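DNA repair and telomere maintenance protein nbs1 (Schizosaccharomyces pombe, PDB 3HUF) tethers Ctp1 to the Mre11-Rad50 complex in DNA double-strand break repair, recognising phosphorylated partners through its N-terminal FHA and BRCT domains. Local coordinates at residues P123-Q128 with H150-R155; M116-D121 with S131-L136; V163-A168 with T173-D178. All coordinates share one frame; numbering follows the deposited sequence.

Contact 1 of 3, residues P123-Q128 with H150-R155; sequences PEMLSQ and HFVMNR
M125 is the one helix residue in this contact; its terminal methyl, CE, meets V152, M153 and N154. It reaches from the first turn of the helix that starts at P123 and lays CE against V152 of strand 150-152 and the two residues that follow. The side chain leaves with CG anti to the carbonyl carbon (chi1 -82°). It then bends at chi2 and chi3, which brings CE round to the backbone of M153 and N154.

The methyl has three kinds of neighbour. M125 CE meets V152 CG1 at 3.8 Å, methyl against methyl. M125 CE lies 3.5 Å from M153 O, a backbone carbonyl. M125 CE is also 3.6 Å from N154 CA, and M125 CE is 3.7 Å from N154 OD1. V152 offers CG1, the branch opposite its backbone N (chi1 -172°). N154 brings its amide oxygen to the methyl. The CB of M153 points away from the helix, and M153 takes part through its backbone O. No hydrogen bond crosses between the segments, so the contact is van der Waals packing.

The site belongs to the first BRCT domain. M125 also rests on F120 of strand 118-120, and its backbone N is bonded to N122 OD1 at the helix start. Strand 150-152 runs between strands 118-120 and 174-176. F151 packs on helix 163-170.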
loop_
_atom_site.group_PDB
_atom_site.type_symbol
_atom_site.label_atom_id
_atom_site.label_comp_id
_atom_site.label_asym_id
_atom_site.label_seq_id
_atom_site.Cartn_x
_atom_site.Cartn_y
_atom_site.Cartn_z
ATOM N N PRO A 123 12.367 -11.170 5.509
ATOM C CA PRO A 123 13.488 -10.230 5.403
ATOM C C PRO A 123 14.382 -10.433 4.174
ATOM O O PRO A 123 14.909 -9.456 3.635
ATOM C CB PRO A 123 14.291 -10.490 6.681
ATOM C CG PRO A 123 13.398 -11.301 7.570
ATOM C CD PRO A 123 12.484 -12.045 6.689
ATOM N N GLU A 124 14.563 -11.680 3.745
ATOM C CA GLU A 124 15.372 -11.971 2.559
ATOM C C GLU A 124 14.610 -11.541 1.300
ATOM O O GLU A 124 15.214 -11.101 0.327
ATOM C CB GLU A 124 15.804 -13.449 2.510
ATOM C CG GLU A 124 16.931 -13.741 1.495
ATOM C CD GLU A 124 17.955 -14.788 1.954
ATOM O OE1 GLU A 124 17.731 -15.515 2.953
ATOM O OE2 GLU A 124 19.016 -14.880 1.299
ATOM N N MET A 125 13.283 -11.642 1.352
ATOM C CA MET A 125 12.397 -11.158 0.302
ATOM C C MET A 125 12.430 -9.628 0.201
ATOM O O MET A 125 12.574 -9.073 -0.883
ATOM C CB MET A 125 10.973 -11.612 0.596
ATOM C CG MET A 125 10.679 -13.021 0.171
ATOM S SD MET A 125 9.665 -12.980 -1.300
ATOM C CE MET A 125 8.095 -13.491 -0.613
ATOM N N LEU A 126 12.302 -8.961 1.342
ATOM C CA LEU A 126 12.429 -7.519 1.412
ATOM C C LEU A 126 13.763 -7.035 0.831
ATOM O O LEU A 126 13.768 -6.142 0.005
ATOM C CB LEU A 126 12.252 -7.022 2.849
ATOM C CG LEU A 126 12.305 -5.499 3.075
ATOM C CD1 LEU A 126 11.344 -4.749 2.170
ATOM C CD2 LEU A 126 12.025 -5.139 4.505
ATOM N N SER A 127 14.882 -7.641 1.231
ATOM C CA SER A 127 16.202 -7.204 0.767
ATOM C C SER A 127 16.387 -7.436 -0.731
ATOM O O SER A 127 17.114 -6.700 -1.393
ATOM C CB SER A 127 17.311 -7.932 1.522
ATOM O OG SER A 127 17.331 -9.299 1.146
ATOM N N GLN A 128 15.732 -8.454 -1.272
ATOM C CA GLN A 128 15.867 -8.711 -2.688
ATOM C C GLN A 128 15.019 -7.757 -3.565
ATOM O O GLN A 128 15.456 -7.356 -4.642
ATOM C CB GLN A 128 15.617 -10.191 -2.988
ATOM C CG GLN A 128 14.450 -10.501 -3.878
ATOM C CD GLN A 128 14.534 -11.906 -4.441
ATOM O OE1 GLN A 128 14.961 -12.841 -3.753
ATOM N NE2 GLN A 128 14.143 -12.062 -5.704
ATOM N N HIS A 150 -0.517 -3.291 0.348
ATOM C CA HIS A 150 -0.317 -4.635 -0.222
ATOM C C HIS A 150 0.637 -5.404 0.637
ATOM O O HIS A 150 1.542 -4.815 1.243
ATOM C CB HIS A 150 0.250 -4.557 -1.636
ATOM C CG HIS A 150 -0.671 -3.911 -2.621
ATOM N ND1 HIS A 150 -0.872 -2.546 -2.668
ATOM C CD2 HIS A 150 -1.437 -4.440 -3.605
ATOM C CE1 HIS A 150 -1.734 -2.260 -3.630
ATOM N NE2 HIS A 150 -2.077 -3.390 -4.228
ATOM N N PHE A 151 0.446 -6.722 0.674
ATOM C CA PHE A 151 1.239 -7.593 1.515
ATOM C C PHE A 151 1.749 -8.739 0.678
ATOM O O PHE A 151 0.951 -9.441 0.073
ATOM C CB PHE A 151 0.391 -8.144 2.671
ATOM C CG PHE A 151 1.147 -9.078 3.587
ATOM C CD1 PHE A 151 1.836 -8.585 4.675
ATOM C CD2 PHE A 151 1.176 -10.462 3.340
ATOM C CE1 PHE A 151 2.543 -9.440 5.519
ATOM C CE2 PHE A 151 1.877 -11.323 4.177
ATOM C CZ PHE A 151 2.556 -10.816 5.271
ATOM N N VAL A 152 3.071 -8.927 0.659
ATOM C CA VAL A 152 3.681 -10.018 -0.094
ATOM C C VAL A 152 3.875 -11.233 0.779
ATOM O O VAL A 152 4.756 -11.229 1.634
ATOM C CB VAL A 152 5.083 -9.651 -0.632
ATOM C CG1 VAL A 152 5.589 -10.753 -1.581
ATOM C CG2 VAL A 152 5.052 -8.284 -1.319
ATOM N N MET A 153 3.078 -12.274 0.558
ATOM C CA MET A 153 3.258 -13.529 1.294
ATOM C C MET A 153 4.411 -14.297 0.692
ATOM O O MET A 153 4.672 -14.160 -0.512
ATOM C CB MET A 153 1.992 -14.383 1.234
ATOM C CG MET A 153 1.402 -14.490 -0.141
ATOM S SD MET A 153 0.238 -15.842 -0.415
ATOM C CE MET A 153 -0.718 -15.862 1.048
ATOM N N ASN A 154 5.097 -15.102 1.508
ATOM C CA ASN A 154 6.098 -16.036 0.981
ATOM C C ASN A 154 5.444 -17.071 0.073
ATOM O O ASN A 154 4.235 -17.325 0.179
ATOM C CB ASN A 154 6.881 -16.777 2.089
ATOM C CG ASN A 154 7.490 -15.842 3.118
ATOM O OD1 ASN A 154 7.684 -14.640 2.860
ATOM N ND2 ASN A 154 7.785 -16.387 4.311
ATOM N N ARG A 155 6.252 -17.639 -0.823
ATOM C CA ARG A 155 5.869 -18.809 -1.611
ATOM C C ARG A 155 5.188 -19.815 -0.695
ATOM O O ARG A 155 5.809 -20.326 0.243
ATOM C CB ARG A 155 7.119 -19.440 -2.226
ATOM C CG ARG A 155 6.878 -20.467 -3.306
ATOM C CD ARG A 155 8.207 -21.103 -3.730
ATOM N NE ARG A 155 8.031 -22.167 -4.705
ATOM C CZ ARG A 155 8.248 -22.019 -6.009
ATOM N NH1 ARG A 155 8.659 -20.845 -6.485
ATOM N NH2 ARG A 155 8.057 -23.043 -6.840
#

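Contact 2 of 3, residues M116-D121 with S131-L136; sequences MCIQFD and SNLNLL
L133 points its branch CD1 into the notch between I118 and F120, two residues on the same face of strand 118-120. This is the tight part of the contact, and it is wholly apolar. L133 CD1 lies 3.8 Å from I118 CD1 and 3.8 Å from F120 CZ. L133 CD1 is also 3.9 Å from F120 CE1, so it meets the phenyl ring at its edge, in the ring plane, and not over a face. The L133 and I118 side chains cross at about a right angle. Those of L133 and F120 approach from opposite directions. In the leucine, chi1 of -52° sets CG beside the backbone N, and an extended second torsion carries CD1 out to the strand. All three side chains are buried.

Away from L133 the segment 131-136 is more open. S131 and L135 are exposed, and N132 and N134 are partly so; none of them touches the strand segment. The nearest CA atoms, of I118 and L133, are 8.6 Å apart, so side chains alone bridge the two segments.

The contact joins the strand and helix of a beta-alpha-beta unit, strand 118-120, helix 123-134 and strand 140-141, in the first BRCT domain. Strand 118-120 lies between strands 140-141 and 150-152 in the parallel sheet. Helix 178-184 packs beside the pair: its L181 touches both F120 and L133, and its L184 touches L133.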
loop_
_atom_site.group_PDB
_atom_site.type_symbol
_atom_site.label_atom_id
_atom_site.label_comp_id
_atom_site.label_asym_id
_atom_site.label_seq_id
_atom_site.Cartn_x
_atom_site.Cartn_y
_atom_site.Cartn_z
ATOM N N MET A 116 0.338 3.530 -1.829
ATOM C CA MET A 116 0.843 2.214 -2.176
ATOM C C MET A 116 2.101 2.006 -1.369
ATOM O O MET A 116 3.124 2.662 -1.620
ATOM C CB MET A 116 1.142 2.097 -3.667
ATOM C CG MET A 116 1.325 0.665 -4.126
ATOM S SD MET A 116 1.656 0.522 -5.896
ATOM C CE MET A 116 1.506 -1.265 -6.009
ATOM N N CYS A 117 1.987 1.124 -0.374
ATOM C CA CYS A 117 3.081 0.745 0.510
ATOM C C CYS A 117 3.005 -0.755 0.646
ATOM O O CYS A 117 1.946 -1.295 0.953
ATOM C CB CYS A 117 2.933 1.371 1.906
ATOM S SG CYS A 117 3.219 3.150 1.989
ATOM N N ILE A 118 4.134 -1.415 0.428
ATOM C CA ILE A 118 4.161 -2.875 0.320
ATOM C C ILE A 118 4.881 -3.513 1.509
ATOM O O ILE A 118 6.066 -3.264 1.736
ATOM C CB ILE A 118 4.758 -3.342 -1.047
ATOM C CG1 ILE A 118 3.842 -2.919 -2.219
ATOM C CG2 ILE A 118 4.954 -4.854 -1.054
ATOM C CD1 ILE A 118 4.284 -3.420 -3.590
ATOM N N GLN A 119 4.152 -4.320 2.286
ATOM C CA GLN A 119 4.759 -5.057 3.386
ATOM C C GLN A 119 5.215 -6.422 2.904
ATOM O O GLN A 119 4.514 -7.052 2.117
ATOM C CB GLN A 119 3.783 -5.215 4.557
ATOM C CG GLN A 119 4.358 -6.053 5.726
ATOM C CD GLN A 119 3.444 -6.084 6.917
ATOM O OE1 GLN A 119 2.246 -5.885 6.783
ATOM N NE2 GLN A 119 4.002 -6.323 8.098
ATOM N N PHE A 120 6.391 -6.864 3.358
ATOM C CA PHE A 120 6.912 -8.181 3.018
ATOM C C PHE A 120 6.867 -9.058 4.244
ATOM O O PHE A 120 6.977 -8.568 5.361
ATOM C CB PHE A 120 8.352 -8.097 2.532
ATOM C CG PHE A 120 8.484 -7.631 1.116
ATOM C CD1 PHE A 120 8.325 -6.275 0.802
ATOM C CD2 PHE A 120 8.779 -8.544 0.100
ATOM C CE1 PHE A 120 8.466 -5.826 -0.501
ATOM C CE2 PHE A 120 8.906 -8.113 -1.220
ATOM C CZ PHE A 120 8.741 -6.747 -1.522
ATOM N N ASP A 121 6.693 -10.357 4.041
ATOM C CA ASP A 121 6.594 -11.260 5.171
ATOM C C ASP A 121 7.951 -11.830 5.556
ATOM O O ASP A 121 8.079 -12.511 6.553
ATOM C CB ASP A 121 5.636 -12.392 4.847
ATOM C CG ASP A 121 5.097 -13.062 6.093
ATOM O OD1 ASP A 121 5.096 -12.436 7.191
ATOM O OD2 ASP A 121 4.687 -14.216 5.964
ATOM N N SER A 131 14.878 -2.283 -3.211
ATOM C CA SER A 131 15.495 -1.324 -4.125
ATOM C C SER A 131 14.697 -1.153 -5.431
ATOM O O SER A 131 14.469 -0.023 -5.869
ATOM C CB SER A 131 16.955 -1.722 -4.386
ATOM O OG SER A 131 17.483 -1.064 -5.516
ATOM N N ASN A 132 14.249 -2.268 -6.010
ATOM C CA ASN A 132 13.370 -2.304 -7.175
ATOM C C ASN A 132 12.134 -1.444 -6.958
ATOM O O ASN A 132 11.835 -0.570 -7.766
ATOM C CB ASN A 132 12.947 -3.776 -7.417
ATOM C CG ASN A 132 12.275 -4.024 -8.775
ATOM O OD1 ASN A 132 11.054 -3.848 -8.928
ATOM N ND2 ASN A 132 13.059 -4.530 -9.744
ATOM N N LEU A 133 11.429 -1.681 -5.846
ATOM C CA LEU A 133 10.137 -1.003 -5.593
ATOM C C LEU A 133 10.345 0.442 -5.194
ATOM O O LEU A 133 9.586 1.306 -5.603
ATOM C CB LEU A 133 9.291 -1.742 -4.560
ATOM C CG LEU A 133 9.059 -3.228 -4.808
ATOM C CD1 LEU A 133 8.097 -3.811 -3.802
ATOM C CD2 LEU A 133 8.556 -3.522 -6.248
ATOM N N ASN A 134 11.394 0.701 -4.427
ATOM C CA ASN A 134 11.729 2.060 -4.038
ATOM C C ASN A 134 11.946 2.960 -5.271
ATOM O O ASN A 134 11.504 4.103 -5.287
ATOM C CB ASN A 134 12.935 2.088 -3.081
ATOM C CG ASN A 134 12.632 1.399 -1.719
ATOM O OD1 ASN A 134 11.460 1.135 -1.352
ATOM N ND2 ASN A 134 13.692 1.072 -0.993
ATOM N N LEU A 135 12.594 2.412 -6.300
ATOM C CA LEU A 135 12.845 3.131 -7.546
ATOM C C LEU A 135 11.580 3.451 -8.329
ATOM O O LEU A 135 11.601 4.348 -9.159
ATOM C CB LEU A 135 13.855 2.382 -8.422
ATOM C CG LEU A 135 15.257 2.341 -7.826
ATOM C CD1 LEU A 135 16.107 1.276 -8.488
ATOM C CD2 LEU A 135 15.934 3.708 -7.910
ATOM N N LEU A 136 10.486 2.742 -8.035
ATOM C CA LEU A 136 9.170 3.082 -8.548
ATOM C C LEU A 136 8.415 4.081 -7.677
ATOM O O LEU A 136 7.349 4.533 -8.069
ATOM C CB LEU A 136 8.297 1.822 -8.701
ATOM C CG LEU A 136 8.807 0.701 -9.610
ATOM C CD1 LEU A 136 7.819 -0.488 -9.663
ATOM C CD2 LEU A 136 9.087 1.247 -11.020
#

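Contact 3 of 3, residues V163-A168 with T173-D178; sequences VGTMYA and TVIIDD
T165 and A168 meet T173 and I175 where the helix and second strand of a beta-alpha-beta crossover join in the first BRCT domain. The unit runs from strand 150-152 through helix 163-170 to strand 174-176.

The CB of I175 points at the helix. Its chain is extended beyond CG1, so CD1 reaches the turn at T165. There I175 CD1 lies 3.9 Å from T165 O and 4.1 Å from T165 CG2, with the two side chains crossing at about a right angle. In T165, chi1 of -53° sends the methyl CG2 to the isoleucine, while OG1 bonds to T162 OG1. One turn on, A168 CB lies 4.3 Å from I175 CG1 and 4.0 Å from T173 CB. T173 also directs its CB at the helix, and T173 CB comes to 3.3 Å from A168 O. Its methyl CG2 lies opposite the backbone N (chi1 -54°).

F205 of helix 198-209 touches I175. Further along, D177 is the N-cap of helix 178-184. The return from helix to strand is fastened by one bond across the segments: T173 N donates to A168 O at 3.0 Å, with the donor tilted 21° from the carbonyl plane.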
loop_
_atom_site.group_PDB
_atom_site.type_symbol
_atom_site.label_atom_id
_atom_site.label_comp_id
_atom_site.label_asym_id
_atom_site.label_seq_id
_atom_site.Cartn_x
_atom_site.Cartn_y
_atom_site.Cartn_z
ATOM N N VAL A 163 1.143 -15.735 10.364
ATOM C CA VAL A 163 0.284 -14.773 11.070
ATOM C C VAL A 163 0.219 -13.414 10.357
ATOM O O VAL A 163 -0.823 -12.758 10.355
ATOM C CB VAL A 163 0.760 -14.547 12.522
ATOM C CG1 VAL A 163 -0.295 -13.797 13.317
ATOM C CG2 VAL A 163 1.032 -15.867 13.190
ATOM N N GLY A 164 1.330 -13.004 9.746
ATOM C CA GLY A 164 1.368 -11.751 8.993
ATOM C C GLY A 164 0.380 -11.796 7.845
ATOM O O GLY A 164 -0.317 -10.807 7.555
ATOM N N THR A 165 0.303 -12.963 7.206
ATOM C CA THR A 165 -0.626 -13.159 6.100
ATOM C C THR A 165 -2.067 -13.144 6.583
ATOM O O THR A 165 -2.906 -12.474 5.988
ATOM C CB THR A 165 -0.341 -14.457 5.344
ATOM O OG1 THR A 165 1.034 -14.473 4.953
ATOM C CG2 THR A 165 -1.216 -14.541 4.109
ATOM N N MET A 166 -2.335 -13.870 7.670
ATOM C CA MET A 166 -3.670 -13.946 8.248
ATOM C C MET A 166 -4.176 -12.554 8.619
ATOM O O MET A 166 -5.335 -12.204 8.351
ATOM C CB MET A 166 -3.645 -14.798 9.509
ATOM C CG MET A 166 -3.196 -16.238 9.331
ATOM S SD MET A 166 -2.842 -16.989 10.944
ATOM C CE MET A 166 -2.147 -18.583 10.437
ATOM N N TYR A 167 -3.286 -11.780 9.245
ATOM C CA TYR A 167 -3.565 -10.425 9.661
ATOM C C TYR A 167 -3.855 -9.505 8.485
ATOM O O TYR A 167 -4.844 -8.774 8.516
ATOM C CB TYR A 167 -2.419 -9.874 10.508
ATOM C CG TYR A 167 -2.755 -8.554 11.166
ATOM C CD1 TYR A 167 -3.956 -8.381 11.868
ATOM C CD2 TYR A 167 -1.873 -7.476 11.096
ATOM C CE1 TYR A 167 -4.270 -7.176 12.477
ATOM C CE2 TYR A 167 -2.175 -6.269 11.711
ATOM C CZ TYR A 167 -3.362 -6.122 12.395
ATOM O OH TYR A 167 -3.643 -4.904 12.969
ATOM N N ALA A 168 -3.016 -9.569 7.441
ATOM C CA ALA A 168 -3.237 -8.794 6.230
ATOM C C ALA A 168 -4.588 -9.110 5.598
ATOM O O ALA A 168 -5.327 -8.205 5.210
ATOM C CB ALA A 168 -2.135 -9.030 5.238
ATOM N N THR A 173 -6.217 -5.940 3.490
ATOM C CA THR A 173 -5.065 -5.623 2.674
ATOM C C THR A 173 -5.096 -6.546 1.453
ATOM O O THR A 173 -5.627 -7.650 1.526
ATOM C CB THR A 173 -3.792 -5.833 3.483
ATOM O OG1 THR A 173 -3.894 -5.068 4.685
ATOM C CG2 THR A 173 -2.559 -5.385 2.726
ATOM N N VAL A 174 -4.572 -6.065 0.328
ATOM C CA VAL A 174 -4.448 -6.858 -0.889
ATOM C C VAL A 174 -3.218 -7.770 -0.767
ATOM O O VAL A 174 -2.108 -7.313 -0.549
ATOM C CB VAL A 174 -4.330 -5.933 -2.138
ATOM C CG1 VAL A 174 -4.206 -6.757 -3.425
ATOM C CG2 VAL A 174 -5.531 -4.997 -2.226
ATOM N N ILE A 175 -3.423 -9.080 -0.894
ATOM C CA ILE A 175 -2.321 -10.010 -0.735
ATOM C C ILE A 175 -1.740 -10.349 -2.095
ATOM O O ILE A 175 -2.442 -10.732 -3.014
ATOM C CB ILE A 175 -2.753 -11.272 0.055
ATOM C CG1 ILE A 175 -3.143 -10.879 1.494
ATOM C CG2 ILE A 175 -1.640 -12.344 0.035
ATOM C CD1 ILE A 175 -3.800 -12.003 2.240
ATOM N N ILE A 176 -0.440 -10.165 -2.244
ATOM C CA ILE A 176 0.172 -10.442 -3.526
ATOM C C ILE A 176 1.282 -11.453 -3.331
ATOM O O ILE A 176 1.562 -11.871 -2.199
ATOM C CB ILE A 176 0.723 -9.142 -4.167
ATOM C CG1 ILE A 176 1.640 -8.408 -3.181
ATOM C CG2 ILE A 176 -0.433 -8.256 -4.632
ATOM C CD1 ILE A 176 2.258 -7.140 -3.739
ATOM N N ASP A 177 1.923 -11.827 -4.427
ATOM C CA ASP A 177 3.100 -12.652 -4.334
ATOM C C ASP A 177 4.153 -12.258 -5.350
ATOM O O ASP A 177 4.022 -11.253 -6.043
ATOM C CB ASP A 177 2.755 -14.153 -4.408
ATOM C CG ASP A 177 2.133 -14.576 -5.736
ATOM O OD1 ASP A 177 1.644 -15.714 -5.779
ATOM O OD2 ASP A 177 2.131 -13.831 -6.745
ATOM N N ASP A 178 5.200 -13.079 -5.377
ATOM C CA ASP A 178 6.330 -13.041 -6.297
ATOM C C ASP A 178 5.970 -12.715 -7.748
ATOM O O ASP A 178 6.644 -11.914 -8.392
ATOM C CB ASP A 178 6.954 -14.446 -6.259
ATOM C CG ASP A 178 8.401 -14.449 -6.616
ATOM O OD1 ASP A 178 9.218 -14.231 -5.693
ATOM O OD2 ASP A 178 8.719 -14.704 -7.806
#

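Overall arrangement
All three contacts hold helices to the one parallel four-stranded sheet of the first BRCT domain. Contacts 1 and 2 share helix 123-134. Its start lies by V152 to N154, and L133, further along, by strand 118-120. Contact 3 places helix 163-170 on edge strand 174-176. Strand 150-152 links them, with backbone bonds from V152 N to Q119 O and from I176 N to F151 O. Contacts 2 and 3 are buried, whereas contact 1 is partly exposed. Contact 2 is purely hydrocarbon. Contact 1 sets a methionine methyl against backbone and amide oxygen as well as valine. Contact 3 alone adds a hydrogen bond between its segments.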